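Local coordinates for protein alpha-L-rhamnosidase (Klebsiella oxytoca, PDB 4XHC) that probably hydrolyses terminal alpha-L-rhamnose from rhamnosides, as a GH78 family alpha-L-rhamnosidase whose pocket binds rhamnose, at residues A[341-344]-A[348-351]; A[412-415]-A[420-423]. All blocks are in the same frame, centred on the assembly; numbering follows the deposited sequence.

Contact 1. Residues A[341-344]-A[348-351]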
loop_
_atom_site.group_PDB
_atom_site.type_symbol
_atom_site.label_atom_id
_atom_site.label_comp_id
_atom_site.label_asym_id
_atom_site.label_seq_id
_atom_site.Cartn_x
_atom_site.Cartn_y
_atom_site.Cartn_z
ATOM N N THR A 341 -33.140 -26.906 25.996
ATOM C CA THR A 341 -32.250 -27.616 26.928
ATOM C C THR A 341 -31.545 -26.663 27.903
ATOM O O THR A 341 -30.976 -27.108 28.892
ATOM C CB THR A 341 -31.167 -28.463 26.208
ATOM O OG1 THR A 341 -30.256 -27.603 25.511
ATOM C CG2 THR A 341 -31.797 -29.453 25.237
ATOM N N ARG A 342 -31.582 -25.360 27.643
ATOM C CA ARG A 342 -30.995 -24.424 28.588
ATOM C C ARG A 342 -31.888 -24.104 29.796
ATOM O O ARG A 342 -31.455 -23.417 30.712
ATOM C CB ARG A 342 -30.562 -23.132 27.896
ATOM C CG ARG A 342 -29.245 -22.631 28.458
ATOM C CD ARG A 342 -28.969 -21.202 28.091
ATOM N NE ARG A 342 -28.138 -20.556 29.100
ATOM C CZ ARG A 342 -26.815 -20.471 29.066
ATOM N NH1 ARG A 342 -26.111 -21.010 28.079
ATOM N NH2 ARG A 342 -26.190 -19.826 30.037
ATOM N N CYS A 343 -33.121 -24.590 29.801
ATOM C CA CYS A 343 -34.021 -24.362 30.924
ATOM C C CYS A 343 -33.749 -25.348 32.034
ATOM O O CYS A 343 -33.465 -26.499 31.764
ATOM C CB CYS A 343 -35.472 -24.482 30.476
ATOM S SG CYS A 343 -35.896 -23.290 29.180
ATOM N N ASP A 344 -33.835 -24.882 33.278
ATOM C CA ASP A 344 -33.754 -25.759 34.451
ATOM C C ASP A 344 -35.086 -26.512 34.648
ATOM O O ASP A 344 -36.005 -26.395 33.816
ATOM C CB ASP A 344 -33.326 -24.975 35.718
ATOM C CG ASP A 344 -34.336 -23.895 36.154
ATOM O OD1 ASP A 344 -35.561 -24.038 35.917
ATOM O OD2 ASP A 344 -33.893 -22.888 36.759
ATOM N N VAL A 348 -37.025 -21.989 33.815
ATOM C CA VAL A 348 -36.305 -20.725 33.642
ATOM C C VAL A 348 -34.937 -20.977 33.029
ATOM O O VAL A 348 -34.239 -21.906 33.418
ATOM C CB VAL A 348 -36.079 -20.021 34.984
ATOM C CG1 VAL A 348 -35.449 -18.661 34.758
ATOM C CG2 VAL A 348 -37.384 -19.893 35.758
ATOM N N VAL A 349 -34.562 -20.148 32.071
ATOM C CA VAL A 349 -33.265 -20.262 31.374
ATOM C C VAL A 349 -32.085 -20.022 32.315
ATOM O O VAL A 349 -32.070 -19.026 33.025
ATOM C CB VAL A 349 -33.201 -19.239 30.225
ATOM C CG1 VAL A 349 -31.791 -19.069 29.716
ATOM C CG2 VAL A 349 -34.103 -19.668 29.086
ATOM N N ARG A 350 -31.103 -20.925 32.308
ATOM C CA ARG A 350 -29.910 -20.786 33.150
ATOM C C ARG A 350 -29.072 -19.595 32.735
ATOM O O ARG A 350 -28.911 -19.328 31.553
ATOM C CB ARG A 350 -29.013 -22.020 33.058
ATOM C CG ARG A 350 -29.505 -23.215 33.833
ATOM C CD ARG A 350 -28.515 -24.370 33.763
ATOM N NE ARG A 350 -29.218 -25.658 33.805
ATOM C CZ ARG A 350 -29.600 -26.369 32.738
ATOM N NH1 ARG A 350 -29.345 -25.955 31.495
ATOM N NH2 ARG A 350 -30.243 -27.516 32.921
ATOM N N ASP A 351 -28.497 -18.915 33.718
ATOM C CA ASP A 351 -27.645 -17.762 33.476
ATOM C C ASP A 351 -26.174 -18.189 33.513
ATOM O O ASP A 351 -25.833 -19.164 34.159
ATOM C CB ASP A 351 -27.941 -16.697 34.543
ATOM C CG ASP A 351 -27.272 -15.366 34.262
ATOM O OD1 ASP A 351 -27.092 -14.992 33.077
ATOM O OD2 ASP A 351 -26.953 -14.678 35.251
#
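Arg342 runs extended from CG to NE (chi2 -164°, chi3 152°), which carries its guanidinium to the carbonyl of Arg350. Arg350 instead bends at chi3 (-148°), and its head turns back over the 341-344 backbone. The contact closes a short loop after helix 322-340 in the six-hairpin glycosidase domain of this GH78 enzyme. A single backbone bridge pairs Cys343 with Val349. On one side of it Arg350 N bonds to Arg342 O at 3.0 Å. On the other, Asp344 N bonds to Val348 O, also at 3.0 Å.

Arg342 grips Arg350 O side-on with two nitrogens. NE lies 2.9 Å from Arg350 O and NH2 lies 3.2 Å from it. The oxygen sits in the guanidinium plane, while both nitrogens come from the same face of the carbonyl. This double hold fixes the turn of the guanidinium. Ser352 takes a further bond from NH2, and Trp356 makes a cation-pi contact with Arg342.

Toward helix 368-389, Cys343 SG touches Val349 CG2, and both residues pack on Leu375. Asp344 OD1, also bonded to Ser346, receives Val348 N from above the carboxylate plane. Arg350 NH1 reaches back to Thr341 O at 3.3 Å, on a lone pair in the carbonyl plane.

Contact 2. Residues A[412-415]-A[420-423]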
loop_
_atom_site.group_PDB
_atom_site.type_symbol
_atom_site.label_atom_id
_atom_site.label_comp_id
_atom_site.label_asym_id
_atom_site.label_seq_id
_atom_site.Cartn_x
_atom_site.Cartn_y
_atom_site.Cartn_z
ATOM N N LEU A 412 -39.238 -14.241 37.969
ATOM C CA LEU A 412 -38.659 -12.965 37.532
ATOM C C LEU A 412 -39.456 -11.688 37.860
ATOM O O LEU A 412 -38.874 -10.609 37.956
ATOM C CB LEU A 412 -38.388 -13.007 36.027
ATOM C CG LEU A 412 -37.631 -14.218 35.485
ATOM C CD1 LEU A 412 -37.434 -14.080 33.982
ATOM C CD2 LEU A 412 -36.297 -14.383 36.195
ATOM N N TRP A 413 -40.765 -11.783 38.025
ATOM C CA TRP A 413 -41.563 -10.583 38.268
ATOM C C TRP A 413 -41.391 -10.083 39.706
ATOM O O TRP A 413 -41.474 -10.867 40.651
ATOM C CB TRP A 413 -43.033 -10.870 37.966
ATOM C CG TRP A 413 -43.942 -9.725 38.201
ATOM C CD1 TRP A 413 -44.946 -9.666 39.110
ATOM C CD2 TRP A 413 -43.942 -8.462 37.515
ATOM N NE1 TRP A 413 -45.577 -8.448 39.043
ATOM C CE2 TRP A 413 -44.988 -7.689 38.070
ATOM C CE3 TRP A 413 -43.169 -7.911 36.483
ATOM C CZ2 TRP A 413 -45.283 -6.391 37.635
ATOM C CZ3 TRP A 413 -43.463 -6.614 36.047
ATOM C CH2 TRP A 413 -44.515 -5.871 36.629
ATOM N N ASP A 414 -41.141 -8.781 39.859
ATOM C CA ASP A 414 -41.081 -8.126 41.182
ATOM C C ASP A 414 -42.157 -7.035 41.294
ATOM O O ASP A 414 -41.972 -5.915 40.800
ATOM C CB ASP A 414 -39.697 -7.518 41.447
ATOM C CG ASP A 414 -39.568 -6.911 42.846
ATOM O OD1 ASP A 414 -40.508 -6.977 43.668
ATOM O OD2 ASP A 414 -38.504 -6.364 43.138
ATOM N N PRO A 415 -43.273 -7.362 41.957
ATOM C CA PRO A 415 -44.429 -6.481 42.128
ATOM C C PRO A 415 -44.123 -5.141 42.763
ATOM O O PRO A 415 -44.764 -4.162 42.418
ATOM C CB PRO A 415 -45.344 -7.265 43.076
ATOM C CG PRO A 415 -44.921 -8.681 42.947
ATOM C CD PRO A 415 -43.462 -8.660 42.624
ATOM N N TYR A 420 -39.459 -6.755 35.800
ATOM C CA TYR A 420 -38.829 -8.058 35.911
ATOM C C TYR A 420 -37.365 -7.881 36.338
ATOM O O TYR A 420 -36.689 -6.959 35.885
ATOM C CB TYR A 420 -38.902 -8.815 34.576
ATOM C CG TYR A 420 -40.306 -9.174 34.116
ATOM C CD1 TYR A 420 -40.948 -10.316 34.590
ATOM C CD2 TYR A 420 -40.983 -8.377 33.195
ATOM C CE1 TYR A 420 -42.225 -10.649 34.164
ATOM C CE2 TYR A 420 -42.260 -8.697 32.767
ATOM C CZ TYR A 420 -42.877 -9.837 33.246
ATOM O OH TYR A 420 -44.148 -10.158 32.813
ATOM N N VAL A 421 -36.887 -8.776 37.200
ATOM C CA VAL A 421 -35.482 -8.820 37.577
ATOM C C VAL A 421 -34.746 -9.934 36.816
ATOM O O VAL A 421 -35.361 -10.855 36.287
ATOM C CB VAL A 421 -35.301 -9.001 39.098
ATOM C CG1 VAL A 421 -36.015 -7.887 39.846
ATOM C CG2 VAL A 421 -35.797 -10.362 39.570
ATOM N N SER A 422 -33.421 -9.843 36.768
ATOM C CA SER A 422 -32.597 -10.768 35.986
ATOM C C SER A 422 -31.320 -11.165 36.747
ATOM O O SER A 422 -30.616 -10.312 37.294
ATOM C CB SER A 422 -32.248 -10.119 34.642
ATOM O OG SER A 422 -31.656 -11.048 33.744
ATOM N N GLY A 423 -31.042 -12.465 36.784
ATOM C CA GLY A 423 -29.845 -12.999 37.432
ATOM C C GLY A 423 -29.921 -13.094 38.940
ATOM O O GLY A 423 -30.844 -12.579 39.564
#
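A short beta hairpin, strands 413-414 and 419-420, follows helix 391-412 in the six-hairpin glycosidase domain. Trp413 and Tyr420 form an antiparallel non-hydrogen-bonded pair in it, their CA atoms 4.4 Å apart. Both side chains lie on the same face of the small sheet. They meet as a T-shaped (edge-to-face) pair, with the edge of Trp413 turned to the face of Tyr420. The centroid of the six-membered ring of Trp413 is 4.9 Å from that of the Tyr420 ring, and the planes stand at 63°. Trp413 CE3 sits over the centre of the Tyr420 ring and comes within 3.7 Å of Tyr420 CE1.

With CG anti to the backbone N (chi1 179°), the Trp413 indole swings its CE3 edge over the Tyr420 ring. Gln446 and Ile450 of helix 444-456 touch both aromatic side chains, so the pair joins the hairpin to that helix.

Next to the rings, Leu412 CB lies 4.0 Å from Tyr420 CD1. The Leu412 side chain also touches Ala369 of helix 368-389. Asp414 CB rests against Val421 CG1, while its carboxylate is held by Gln416 and Gln417. Across the backbones, Leu412 O accepts one bond, from Val421 N at 2.8 Å, nearly straight at 166°. The same oxygen also meets a CA-H...O contact from Tyr420 CA, at 3.3 Å.

Contact 1 closes a loop and contact 2 a hairpin in one six-hairpin domain, with centres about 16 Å apart. Contact 1 is partly buried. Its arginines bond to carbonyls, while Cys343 and the valines pack on helices 368-389 and 391-412. Contact 2 is buried and rests mainly on aromatic and aliphatic packing, with a single backbone bond. Helices 368-389 and 391-412 are common ground. The first takes side chains from both contacts. The second packs against contact 1 and leads into contact 2. Asn366 bonds Asp351 of contact 1 and Ser422 of contact 2, and the contacts touch where Asp351 OD2 lies 4.0 Å from Gly423 CA.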